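PDB 5EWQ: amidase from Bacillus anthracis, which probably hydrolyses carboxylic acid amides to the free acid and ammonia. Local coordinates for residues A[19-23]-A[88-92]; A[22-27]-A[75-81]; A[63-68]-A[99-103]; A[84-88]-A[210-216]; A[166-170]-A[182-188]. All coordinates share one frame. Numbering follows the deposited sequence.

Contact 1 (A[19-23]-A[88-92]); sequences KERVL and VTEIN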
# COMPACT_ATOMS: atom_id res chain seq x y z
N LYS A 19 -1.61 12.51 19.53
CA LYS A 19 -0.69 13.23 18.66
C LYS A 19 0.76 13.10 19.12
O LYS A 19 1.69 13.12 18.31
CB LYS A 19 -1.09 14.71 18.57
CG LYS A 19 -0.34 15.49 17.51
CD LYS A 19 -1.31 16.16 16.54
CE LYS A 19 -2.16 17.21 17.24
NZ LYS A 19 -3.04 17.93 16.29
N GLU A 20 0.95 12.95 20.43
CA GLU A 20 2.30 12.87 21.00
C GLU A 20 2.95 11.51 20.74
O GLU A 20 4.13 11.31 21.05
CB GLU A 20 2.26 13.15 22.50
CG GLU A 20 1.88 14.58 22.84
CD GLU A 20 2.89 15.59 22.32
OE1 GLU A 20 4.09 15.27 22.27
OE2 GLU A 20 2.47 16.71 21.95
N ARG A 21 2.19 10.58 20.18
CA ARG A 21 2.71 9.27 19.81
C ARG A 21 3.73 9.40 18.68
O ARG A 21 4.68 8.63 18.59
CB ARG A 21 1.57 8.34 19.40
CG ARG A 21 2.02 6.99 18.87
CD ARG A 21 0.83 6.15 18.44
NE ARG A 21 0.04 5.67 19.57
CZ ARG A 21 0.23 4.49 20.15
NH1 ARG A 21 1.17 3.67 19.71
NH2 ARG A 21 -0.53 4.13 21.18
N VAL A 22 3.52 10.40 17.83
CA VAL A 22 4.37 10.62 16.67
C VAL A 22 5.37 11.76 16.91
O VAL A 22 6.54 11.66 16.54
CB VAL A 22 3.53 10.94 15.41
CG1 VAL A 22 4.42 11.33 14.25
CG2 VAL A 22 2.66 9.74 15.05
N LEU A 23 4.89 12.83 17.55
CA LEU A 23 5.71 14.02 17.76
C LEU A 23 6.90 13.79 18.68
O LEU A 23 8.01 14.25 18.40
CB LEU A 23 4.84 15.16 18.31
CG LEU A 23 3.80 15.73 17.35
CD1 LEU A 23 3.02 16.86 18.02
CD2 LEU A 23 4.45 16.22 16.07
N VAL A 88 0.44 9.08 9.70
CA VAL A 88 1.48 8.32 10.38
C VAL A 88 1.02 7.89 11.77
O VAL A 88 0.64 8.73 12.59
CB VAL A 88 2.78 9.13 10.50
CG1 VAL A 88 3.84 8.33 11.24
CG2 VAL A 88 3.28 9.54 9.13
N THR A 89 1.06 6.59 12.03
CA THR A 89 0.67 6.06 13.33
C THR A 89 1.87 5.95 14.27
O THR A 89 1.78 6.31 15.44
CB THR A 89 0.01 4.67 13.21
OG1 THR A 89 0.85 3.81 12.44
CG2 THR A 89 -1.35 4.78 12.55
N GLU A 90 2.98 5.46 13.74
CA GLU A 90 4.16 5.22 14.57
C GLU A 90 5.43 5.77 13.94
O GLU A 90 5.55 5.85 12.71
CB GLU A 90 4.32 3.72 14.83
CG GLU A 90 4.78 3.39 16.24
CD GLU A 90 3.69 3.62 17.27
OE1 GLU A 90 4.03 4.01 18.41
OE2 GLU A 90 2.51 3.40 16.94
N ILE A 91 6.38 6.15 14.78
CA ILE A 91 7.69 6.61 14.33
C ILE A 91 8.79 5.87 15.07
O ILE A 91 8.78 5.80 16.30
CB ILE A 91 7.86 8.13 14.54
CG1 ILE A 91 7.00 8.91 13.55
CG2 ILE A 91 9.32 8.53 14.38
CD1 ILE A 91 7.42 8.74 12.10
N ASN A 92 9.73 5.31 14.32
CA ASN A 92 10.88 4.63 14.91
C ASN A 92 11.73 5.61 15.71
O ASN A 92 12.28 6.56 15.15
CB ASN A 92 11.72 3.97 13.82
CG ASN A 92 12.74 2.98 14.37
OD1 ASN A 92 13.15 3.06 15.53
ND2 ASN A 92 13.15 2.03 13.54
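Val-88 opens strand 88-91 with its side chain directed at helix 20-28. Its CG1 lies 4.2 Å from Val-22 CG2, and the same Val-22 CG2 sits 3.3 Å from Val-88 O, so one methyl group packs against both side chain and backbone. Thr-89 contributes its carbonyl, with Thr-89 O 3.2 Å from Arg-21 CD; its side chain points away, and its hydroxyl bonds to Asp-123. Glu-90 also starts away from the helix, but its carboxylate swings back to meet Arg-21: Arg-21 NH1 donates to Glu-90 OE1 at 3.2 Å and to Glu-90 OE2 at 3.1 Å, a salt bridge at the edge of the guanidinium. Asp-18 and Asp-142 pair with the same arginine, which is therefore set among three acids. Ile-91 turns back toward the helix, its CG1 3.6 Å from Val-22 CG1, making Val-22 the apolar link between Val-88 and Ile-91. The two consecutive outward residues, Thr-89 and Glu-90, both stand opposite Lys-165 on strand 161-166. This is a classic beta bulge, here in an outermost strand of the mixed sheet of the amidase fold, with helix 20-28 packed against it.

Contact 2 (A[22-27]-A[75-81]); sequences VLQPIH and IQEHDQN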
# COMPACT_ATOMS: atom_id res chain seq x y z
N VAL A 22 3.52 10.40 17.83
CA VAL A 22 4.37 10.62 16.67
C VAL A 22 5.37 11.76 16.91
O VAL A 22 6.54 11.66 16.54
CB VAL A 22 3.53 10.94 15.41
CG1 VAL A 22 4.42 11.33 14.25
CG2 VAL A 22 2.66 9.74 15.05
N LEU A 23 4.89 12.83 17.55
CA LEU A 23 5.71 14.02 17.76
C LEU A 23 6.90 13.79 18.68
O LEU A 23 8.01 14.25 18.40
CB LEU A 23 4.84 15.16 18.31
CG LEU A 23 3.80 15.73 17.35
CD1 LEU A 23 3.02 16.86 18.02
CD2 LEU A 23 4.45 16.22 16.07
N GLN A 24 6.67 13.09 19.79
CA GLN A 24 7.72 12.86 20.78
C GLN A 24 8.90 12.03 20.25
O GLN A 24 10.05 12.36 20.54
CB GLN A 24 7.13 12.20 22.03
CG GLN A 24 6.42 13.17 22.96
CD GLN A 24 5.83 12.49 24.17
OE1 GLN A 24 5.83 11.27 24.28
NE2 GLN A 24 5.31 13.29 25.10
N PRO A 25 8.64 10.95 19.49
CA PRO A 25 9.80 10.28 18.89
C PRO A 25 10.54 11.20 17.92
O PRO A 25 11.76 11.12 17.81
CB PRO A 25 9.18 9.10 18.14
CG PRO A 25 7.93 8.81 18.88
CD PRO A 25 7.41 10.16 19.30
N ILE A 26 9.80 12.07 17.23
CA ILE A 26 10.41 13.04 16.32
C ILE A 26 11.16 14.11 17.10
O ILE A 26 12.30 14.45 16.76
CB ILE A 26 9.34 13.70 15.42
CG1 ILE A 26 8.74 12.67 14.46
CG2 ILE A 26 9.93 14.86 14.64
CD1 ILE A 26 7.66 13.24 13.57
N HIS A 27 10.53 14.64 18.14
CA HIS A 27 11.12 15.70 18.96
C HIS A 27 12.39 15.24 19.67
O HIS A 27 13.32 16.03 19.86
CB HIS A 27 10.10 16.21 19.98
CG HIS A 27 10.69 17.11 21.02
ND1 HIS A 27 10.86 16.72 22.33
CD2 HIS A 27 11.16 18.38 20.95
CE1 HIS A 27 11.40 17.71 23.02
NE2 HIS A 27 11.59 18.72 22.20
N ILE A 75 6.92 15.26 8.66
CA ILE A 75 5.85 14.58 9.38
C ILE A 75 5.41 15.42 10.58
O ILE A 75 4.23 15.50 10.90
CB ILE A 75 6.28 13.18 9.86
CG1 ILE A 75 6.58 12.28 8.66
CG2 ILE A 75 5.21 12.54 10.73
CD1 ILE A 75 7.11 10.91 9.03
N GLN A 76 6.38 16.07 11.23
CA GLN A 76 6.10 16.90 12.39
C GLN A 76 5.35 18.18 12.00
O GLN A 76 4.49 18.64 12.75
CB GLN A 76 7.41 17.27 13.10
CG GLN A 76 7.23 18.14 14.33
CD GLN A 76 8.54 18.46 15.01
OE1 GLN A 76 8.91 17.83 16.01
NE2 GLN A 76 9.27 19.44 14.48
N GLU A 77 5.66 18.72 10.83
CA GLU A 77 5.11 20.01 10.42
C GLU A 77 3.88 19.88 9.51
O GLU A 77 3.10 20.82 9.40
CB GLU A 77 6.18 20.84 9.70
CG GLU A 77 7.35 21.25 10.59
CD GLU A 77 6.97 22.31 11.61
OE1 GLU A 77 6.31 23.29 11.22
OE2 GLU A 77 7.33 22.15 12.79
N HIS A 78 3.72 18.73 8.87
CA HIS A 78 2.64 18.57 7.89
C HIS A 78 1.65 17.46 8.24
O HIS A 78 0.47 17.57 7.93
CB HIS A 78 3.23 18.31 6.50
CG HIS A 78 3.98 19.48 5.94
ND1 HIS A 78 3.57 20.78 6.13
CD2 HIS A 78 5.10 19.54 5.19
CE1 HIS A 78 4.42 21.60 5.52
NE2 HIS A 78 5.36 20.87 4.95
N ASP A 79 2.13 16.39 8.87
CA ASP A 79 1.27 15.25 9.16
C ASP A 79 0.56 15.41 10.50
O ASP A 79 -0.64 15.12 10.60
CB ASP A 79 2.08 13.95 9.15
CG ASP A 79 1.20 12.72 9.29
OD1 ASP A 79 0.64 12.27 8.26
OD2 ASP A 79 1.07 12.20 10.42
N GLN A 80 1.28 15.86 11.51
CA GLN A 80 0.69 16.05 12.84
C GLN A 80 0.48 17.53 13.14
O GLN A 80 -0.08 17.89 14.17
CB GLN A 80 1.58 15.41 13.91
CG GLN A 80 1.74 13.90 13.75
CD GLN A 80 0.41 13.16 13.79
OE1 GLN A 80 -0.40 13.37 14.70
NE2 GLN A 80 0.18 12.30 12.81
N ASN A 81 0.94 18.39 12.24
CA ASN A 81 0.71 19.82 12.34
C ASN A 81 0.42 20.43 10.97
O ASN A 81 0.41 19.72 9.97
CB ASN A 81 1.90 20.53 12.99
CG ASN A 81 2.05 20.19 14.46
OD1 ASN A 81 1.31 20.70 15.31
ND2 ASN A 81 3.00 19.32 14.77
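Val-22 points toward the end of helix 64-79: its CG1 is 3.8 Å from Ile-75 CG2 and 3.7 Å from Gln-80 CG, the latter an aliphatic part of a polar side chain. Leu-23 leaves its own helix sideways, yet its tip reaches the partner, with Leu-23 CD2 3.8 Å from Gln-76 CG, 3.7 Å from Gln-80 CB and 3.7 Å from Asn-81 ND2. Asn-81 ND2 itself donates to Gln-76 O at 2.6 Å. The two segments form a near-antiparallel helix pair, axes 10.2 Å apart at 150°, and helix 64-79 finishes here in a wider pi-type turn, where Gln-80 N bonds to Ile-75 O at 3.0 Å. Pro-25, whose nitrogen cannot donate to the preceding turn, kinks helix 20-28 and touches Ile-91. One turn after Val-22, Ile-26 returns to the interface: its CD1 is 3.8 Å from Ile-75 CG2, and its CG2 lies 3.4 Å from Gln-76 OE1. At the exposed margin, His-27 CB comes within 4.4 Å of Gln-76 OE1.

Contact 3 (A[63-68]-A[99-103]); sequences SYEELT and ARKLD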
# COMPACT_ATOMS: atom_id res chain seq x y z
N SER A 63 23.25 12.99 3.23
CA SER A 63 23.52 11.74 3.92
C SER A 63 22.21 11.08 4.35
O SER A 63 21.14 11.67 4.22
CB SER A 63 24.42 11.98 5.14
OG SER A 63 23.79 12.83 6.08
N TYR A 64 22.31 9.86 4.86
CA TYR A 64 21.13 9.12 5.30
C TYR A 64 20.52 9.76 6.55
O TYR A 64 19.30 9.77 6.72
CB TYR A 64 21.47 7.66 5.58
CG TYR A 64 21.75 6.86 4.32
CD1 TYR A 64 20.92 6.96 3.21
CD2 TYR A 64 22.85 6.01 4.25
CE1 TYR A 64 21.17 6.23 2.07
CE2 TYR A 64 23.11 5.28 3.10
CZ TYR A 64 22.27 5.40 2.02
OH TYR A 64 22.52 4.67 0.88
N GLU A 65 21.38 10.29 7.41
CA GLU A 65 20.93 10.97 8.63
C GLU A 65 20.15 12.23 8.28
O GLU A 65 19.12 12.53 8.89
CB GLU A 65 22.11 11.31 9.53
CG GLU A 65 21.73 11.99 10.83
CD GLU A 65 22.93 12.35 11.68
OE1 GLU A 65 22.74 12.91 12.77
OE2 GLU A 65 24.07 12.06 11.25
N GLU A 66 20.64 12.97 7.29
CA GLU A 66 19.96 14.17 6.81
C GLU A 66 18.64 13.82 6.13
O GLU A 66 17.64 14.51 6.32
CB GLU A 66 20.86 14.94 5.84
CG GLU A 66 22.05 15.62 6.49
CD GLU A 66 22.94 16.31 5.48
OE1 GLU A 66 23.60 15.61 4.68
OE2 GLU A 66 22.98 17.56 5.48
N LEU A 67 18.65 12.74 5.35
CA LEU A 67 17.46 12.29 4.64
C LEU A 67 16.35 11.92 5.62
O LEU A 67 15.19 12.26 5.40
CB LEU A 67 17.80 11.09 3.75
CG LEU A 67 16.65 10.51 2.94
CD1 LEU A 67 16.10 11.54 1.97
CD2 LEU A 67 17.10 9.26 2.19
N THR A 68 16.72 11.23 6.69
CA THR A 68 15.76 10.84 7.72
C THR A 68 15.24 12.06 8.47
O THR A 68 14.06 12.13 8.82
CB THR A 68 16.38 9.84 8.71
OG1 THR A 68 16.88 8.70 8.00
CG2 THR A 68 15.35 9.38 9.73
N ALA A 99 20.10 5.23 11.02
CA ALA A 99 20.50 5.99 9.84
C ALA A 99 21.99 6.34 9.87
O ALA A 99 22.68 6.23 8.86
CB ALA A 99 19.67 7.25 9.71
N ARG A 100 22.47 6.77 11.03
CA ARG A 100 23.87 7.14 11.19
C ARG A 100 24.78 5.93 11.01
O ARG A 100 25.87 6.03 10.46
CB ARG A 100 24.11 7.78 12.56
CG ARG A 100 23.32 9.05 12.82
CD ARG A 100 23.72 9.70 14.13
NE ARG A 100 22.85 10.82 14.48
CZ ARG A 100 21.92 10.77 15.43
NH1 ARG A 100 21.75 9.66 16.14
NH2 ARG A 100 21.17 11.84 15.68
N LYS A 101 24.31 4.78 11.49
CA LYS A 101 25.07 3.54 11.38
C LYS A 101 25.16 3.09 9.92
O LYS A 101 26.15 2.47 9.51
CB LYS A 101 24.44 2.44 12.24
CG LYS A 101 25.26 1.16 12.31
CD LYS A 101 24.62 0.14 13.23
CE LYS A 101 25.46 -1.13 13.32
NZ LYS A 101 24.86 -2.13 14.24
N LEU A 102 24.13 3.40 9.15
CA LEU A 102 24.12 3.07 7.72
C LEU A 102 25.00 4.04 6.94
O LEU A 102 25.43 3.74 5.83
CB LEU A 102 22.69 3.10 7.18
CG LEU A 102 21.77 1.98 7.68
CD1 LEU A 102 20.33 2.23 7.25
CD2 LEU A 102 22.25 0.63 7.17
N ASP A 103 25.27 5.20 7.53
CA ASP A 103 26.18 6.17 6.93
C ASP A 103 27.63 5.76 7.17
O ASP A 103 28.49 5.96 6.31
CB ASP A 103 25.93 7.57 7.50
CG ASP A 103 24.83 8.31 6.76
OD1 ASP A 103 24.73 8.14 5.53
OD2 ASP A 103 24.08 9.06 7.41
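Asp-103 does the main polar work between these two helices. Its carboxylate takes up backbone donors in the first turn of helix 64-79, which have no carbonyl of a preceding turn to bind: Tyr-64 N donates to Asp-103 OD1 and Glu-65 N to Asp-103 OD2, both at 3.0 Å. Next to it, Ser-63 fills the N-cap position, its OG accepting weakly from Glu-66 N at 3.4 Å and donating to Glu-66 OE1 at 3.1 Å. Ser-63 thus caps the start of helix 64-79, and Asp-103 from helix 95-104 binds two more of its first amides. A salt bridge adds a second polar link, with Arg-100 NE donating to Glu-65 OE1 at 2.7 Å along the guanidinium edge. Thr-68 OG1 is satisfied locally by Tyr-64 O at 2.9 Å, while Tyr-64 OH bonds to Gln-54. Between these groups the packing is close because Ala-99 is small: its CB lies 4.1 Å from Glu-65 CA and 3.6 Å from Thr-68 OG1. Tyr-64 CD2 reaches Leu-102 CB at 4.1 Å. The short axes approach to 8.5 Å and run nearly antiparallel, at 153°. Helix 50-58 packs against Tyr-64 and Leu-67, and strand 161-166 meets Thr-68 and Leu-102 through Phe-161.

Contact 4 (A[84-88]-A[210-216]); sequences TLNSV and TVVAADF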
# COMPACT_ATOMS: atom_id res chain seq x y z
N THR A 84 -2.01 18.91 8.67
CA THR A 84 -2.33 17.76 9.53
C THR A 84 -3.04 16.64 8.78
O THR A 84 -4.23 16.40 8.98
CB THR A 84 -3.19 18.19 10.74
OG1 THR A 84 -2.73 19.46 11.23
CG2 THR A 84 -3.11 17.16 11.85
N LEU A 85 -2.30 15.96 7.91
CA LEU A 85 -2.87 14.87 7.11
C LEU A 85 -3.18 13.66 7.98
O LEU A 85 -4.06 12.87 7.66
CB LEU A 85 -1.91 14.48 5.99
CG LEU A 85 -1.52 15.60 5.02
CD1 LEU A 85 -0.55 15.09 3.96
CD2 LEU A 85 -2.75 16.22 4.38
N ASN A 86 -2.44 13.52 9.08
CA ASN A 86 -2.61 12.42 10.02
C ASN A 86 -2.55 11.06 9.33
O ASN A 86 -3.53 10.32 9.32
CB ASN A 86 -3.94 12.57 10.78
CG ASN A 86 -4.00 11.69 12.01
OD1 ASN A 86 -2.98 11.27 12.55
ND2 ASN A 86 -5.22 11.39 12.47
N SER A 87 -1.40 10.75 8.75
CA SER A 87 -1.24 9.51 8.00
C SER A 87 -0.18 8.61 8.62
O SER A 87 0.06 7.50 8.14
CB SER A 87 -0.86 9.81 6.55
OG SER A 87 0.39 10.47 6.48
N VAL A 88 0.44 9.08 9.70
CA VAL A 88 1.48 8.32 10.38
C VAL A 88 1.02 7.89 11.77
O VAL A 88 0.64 8.73 12.59
CB VAL A 88 2.78 9.13 10.50
CG1 VAL A 88 3.84 8.33 11.24
CG2 VAL A 88 3.28 9.54 9.13
N THR A 210 -0.19 8.15 1.41
CA THR A 210 0.01 9.55 1.77
C THR A 210 1.47 9.88 2.05
O THR A 210 1.96 10.94 1.66
CB THR A 210 -0.83 9.93 3.00
OG1 THR A 210 -2.19 9.52 2.81
CG2 THR A 210 -0.79 11.43 3.24
N VAL A 211 2.17 8.97 2.71
CA VAL A 211 3.56 9.19 3.10
C VAL A 211 4.48 9.38 1.89
O VAL A 211 5.48 10.09 1.98
CB VAL A 211 4.10 8.04 3.97
CG1 VAL A 211 3.43 8.05 5.33
CG2 VAL A 211 3.90 6.70 3.28
N VAL A 212 4.14 8.75 0.78
CA VAL A 212 4.93 8.90 -0.44
C VAL A 212 4.38 10.04 -1.29
O VAL A 212 5.11 10.63 -2.09
CB VAL A 212 4.97 7.60 -1.27
CG1 VAL A 212 5.81 6.54 -0.57
CG2 VAL A 212 3.56 7.09 -1.53
N ALA A 213 3.10 10.35 -1.12
CA ALA A 213 2.48 11.45 -1.85
C ALA A 213 2.94 12.79 -1.29
O ALA A 213 3.22 13.72 -2.04
CB ALA A 213 0.97 11.34 -1.79
N ALA A 214 3.03 12.88 0.04
CA ALA A 214 3.41 14.12 0.70
C ALA A 214 4.90 14.13 1.03
O ALA A 214 5.37 14.98 1.79
CB ALA A 214 2.59 14.32 1.96
N ASP A 215 5.64 13.19 0.45
CA ASP A 215 7.08 13.06 0.66
C ASP A 215 7.46 12.94 2.13
O ASP A 215 8.37 13.61 2.61
CB ASP A 215 7.82 14.25 0.03
CG ASP A 215 7.75 14.24 -1.48
OD1 ASP A 215 6.79 14.80 -2.04
OD2 ASP A 215 8.67 13.68 -2.12
N PHE A 216 6.74 12.08 2.85
CA PHE A 216 7.09 11.75 4.23
C PHE A 216 8.03 10.55 4.23
O PHE A 216 8.61 10.21 5.26
CB PHE A 216 5.83 11.45 5.05
CG PHE A 216 4.91 12.63 5.21
CD1 PHE A 216 5.39 13.92 5.11
CD2 PHE A 216 3.56 12.43 5.44
CE1 PHE A 216 4.54 15.00 5.26
CE2 PHE A 216 2.71 13.51 5.59
CZ PHE A 216 3.20 14.80 5.49
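Leu-85 is the main protrusion of the loop ahead of strand 88-91. Its CD1 enters a hollow made by the last turn of helix 206-213 and the residues after it, 3.7 Å from Thr-210 CG2, 3.8 Å from Ala-214 CB and 4.0 Å from Phe-216 CE2. The small side chain of Ala-214 gives the pocket its depth, and Phe-216 CE2 borders it. Ser-87 fits the neighbouring dip: its CB rests 3.6 Å from Thr-210 CB, while its OG lies near the plane of the Phe-216 ring, at the edge, 3.9 Å from Phe-216 CD2. Beyond it, Val-88 CG2 meets Val-211 CG1 at 4.1 Å. Asn-86 turns the other way, while Leu-85, Ser-87 and Val-88 make the contact. No hydrogen bond joins the two segments. Their hydroxyls are satisfied by other parts of the chain, Ser-87 by Asp-79 and Thr-210 by Gln-236, so the contact itself rests on shape and on exclusion of water from a buried, largely apolar interface.

Contact 5 (A[166-170]-A[182-188]); sequences ANMSE and GYSGKKG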
# COMPACT_ATOMS: atom_id res chain seq x y z
N ALA A 166 2.31 3.58 8.89
CA ALA A 166 1.32 4.43 8.25
C ALA A 166 -0.09 4.16 8.75
O ALA A 166 -0.42 3.04 9.15
CB ALA A 166 1.38 4.25 6.74
N ASN A 167 -0.93 5.19 8.72
CA ASN A 167 -2.32 5.07 9.12
C ASN A 167 -3.09 4.22 8.12
O ASN A 167 -2.66 4.04 6.98
CB ASN A 167 -2.96 6.45 9.28
CG ASN A 167 -4.20 6.42 10.16
OD1 ASN A 167 -4.51 5.40 10.77
ND2 ASN A 167 -4.89 7.55 10.23
N MSE A 168 -4.24 3.71 8.54
CA MSE A 168 -5.01 2.80 7.70
C MSE A 168 -6.46 2.71 8.14
O MSE A 168 -6.80 3.05 9.27
CB MSE A 168 -4.39 1.40 7.74
CG MSE A 168 -4.22 0.85 9.14
SE MSE A 168 -3.54 -0.98 9.20
CE MSE A 168 -5.11 -1.92 8.54
N SER A 169 -7.32 2.26 7.23
CA SER A 169 -8.68 1.91 7.59
C SER A 169 -8.61 0.74 8.57
O SER A 169 -7.98 -0.28 8.27
CB SER A 169 -9.51 1.55 6.36
OG SER A 169 -9.54 2.62 5.44
N GLU A 170 -9.23 0.89 9.73
CA GLU A 170 -9.11 -0.08 10.81
C GLU A 170 -9.52 -1.48 10.37
O GLU A 170 -10.51 -1.65 9.65
CB GLU A 170 -9.96 0.36 12.01
CG GLU A 170 -9.75 -0.48 13.26
CD GLU A 170 -10.38 0.14 14.49
OE1 GLU A 170 -10.42 -0.53 15.54
OE2 GLU A 170 -10.82 1.31 14.41
N GLY A 182 -9.71 5.48 5.64
CA GLY A 182 -8.58 6.21 6.20
C GLY A 182 -8.73 6.47 7.68
O GLY A 182 -7.83 7.02 8.32
N TYR A 183 -9.86 6.06 8.25
CA TYR A 183 -10.08 6.24 9.69
C TYR A 183 -9.61 5.03 10.49
O TYR A 183 -9.81 3.88 10.07
CB TYR A 183 -11.55 6.52 9.98
CG TYR A 183 -11.85 6.62 11.46
CD1 TYR A 183 -11.61 7.81 12.16
CD2 TYR A 183 -12.35 5.54 12.17
CE1 TYR A 183 -11.87 7.90 13.51
CE2 TYR A 183 -12.61 5.63 13.53
CZ TYR A 183 -12.37 6.81 14.19
OH TYR A 183 -12.63 6.91 15.54
N SER A 184 -9.00 5.29 11.64
CA SER A 184 -8.60 4.24 12.56
C SER A 184 -8.80 4.71 13.99
O SER A 184 -8.56 5.88 14.30
CB SER A 184 -7.14 3.84 12.33
OG SER A 184 -6.27 4.84 12.82
N GLY A 185 -9.24 3.80 14.86
CA GLY A 185 -9.45 4.14 16.26
C GLY A 185 -8.15 4.39 16.99
O GLY A 185 -8.15 4.91 18.11
N LYS A 186 -7.04 4.02 16.37
CA LYS A 186 -5.72 4.16 16.97
C LYS A 186 -5.17 5.58 16.83
O LYS A 186 -4.72 6.18 17.81
CB LYS A 186 -4.75 3.16 16.35
CG LYS A 186 -3.33 3.26 16.88
CD LYS A 186 -2.39 2.35 16.10
CE LYS A 186 -0.98 2.40 16.65
NZ LYS A 186 -0.06 1.53 15.88
N LYS A 187 -5.19 6.10 15.61
CA LYS A 187 -4.58 7.40 15.34
C LYS A 187 -5.61 8.45 14.92
O LYS A 187 -5.46 9.63 15.25
CB LYS A 187 -3.51 7.26 14.25
CG LYS A 187 -2.59 8.46 14.14
CD LYS A 187 -1.85 8.69 15.45
CE LYS A 187 -1.02 9.96 15.40
NZ LYS A 187 -1.87 11.17 15.24
N GLY A 188 -6.64 8.03 14.21
CA GLY A 188 -7.68 8.94 13.77
C GLY A 188 -7.90 8.91 12.27
O GLY A 188 -7.64 7.90 11.61
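Side chains bonding to backbone provide three of the cross-links. Asn-167 ND2 donates to Gly-188 O at 3.1 Å, Gly-182 N donates to Ser-169 OG at 2.9 Å, and Gly-185 N donates to Glu-170 OE2 at 3.0 Å. One bond is between side chains, from Ser-184 OG to Asn-167 OD1 at 2.8 Å. Another is purely backbone: Glu-170 N donates to Tyr-183 O at 3.1 Å, and the same carbonyl receives a CA-H...O contact from Ser-169 CA at 3.4 Å. The partner held in this way is a tight hairpin between the short strands 183-184 and 188-189, closed by Ser-184 N to Gly-188 O at 2.9 Å. Its turn carries an ST motif, Lys-187 N donating to Ser-184 OG at 3.2 Å, so this hydroxyl ties the turn together while also holding Asn-167. Residues 167-170, which follow strand 161-166, are bonded through Ser-169 to Ser-204, in the Gly/Ser-rich sequence typical of amidase signature enzymes. Conformation matters too: Gly-182 and Gly-188 have backbone angles at which a CB would clash with the preceding carbonyl, and a CB on Gly-185 would crowd Glu-170 OE2. Among the charged groups, the ammonium of Lys-186 forms a salt bridge with Asp-123, and that of Lys-187 is bound by Gln-80, Asn-86 and the carbonyl of Tyr-17.

In the fold
Contacts 1, 4 and 5 are buried; contacts 2 and 3 lie farther from the chain's centre and are only partly so. Helix 20-28 serves contacts 1 and 2, which share Val-22, while helix 64-79 is used near its end by contact 2 and at its start by contact 3, about 19 Å away between centres. Chemistry varies with place: contacts 2 and 4 have no hydrogen bond between their segments, contacts 1 and 3 pair charges, and contact 5 is a dense polar network. Asp-79 joins contact 2 to contact 4 by its OD1, 2.5 Å from Ser-87 OG, and contact 4 meets contact 5 where Ser-87 O lies 2.6 Å from Asn-167 N.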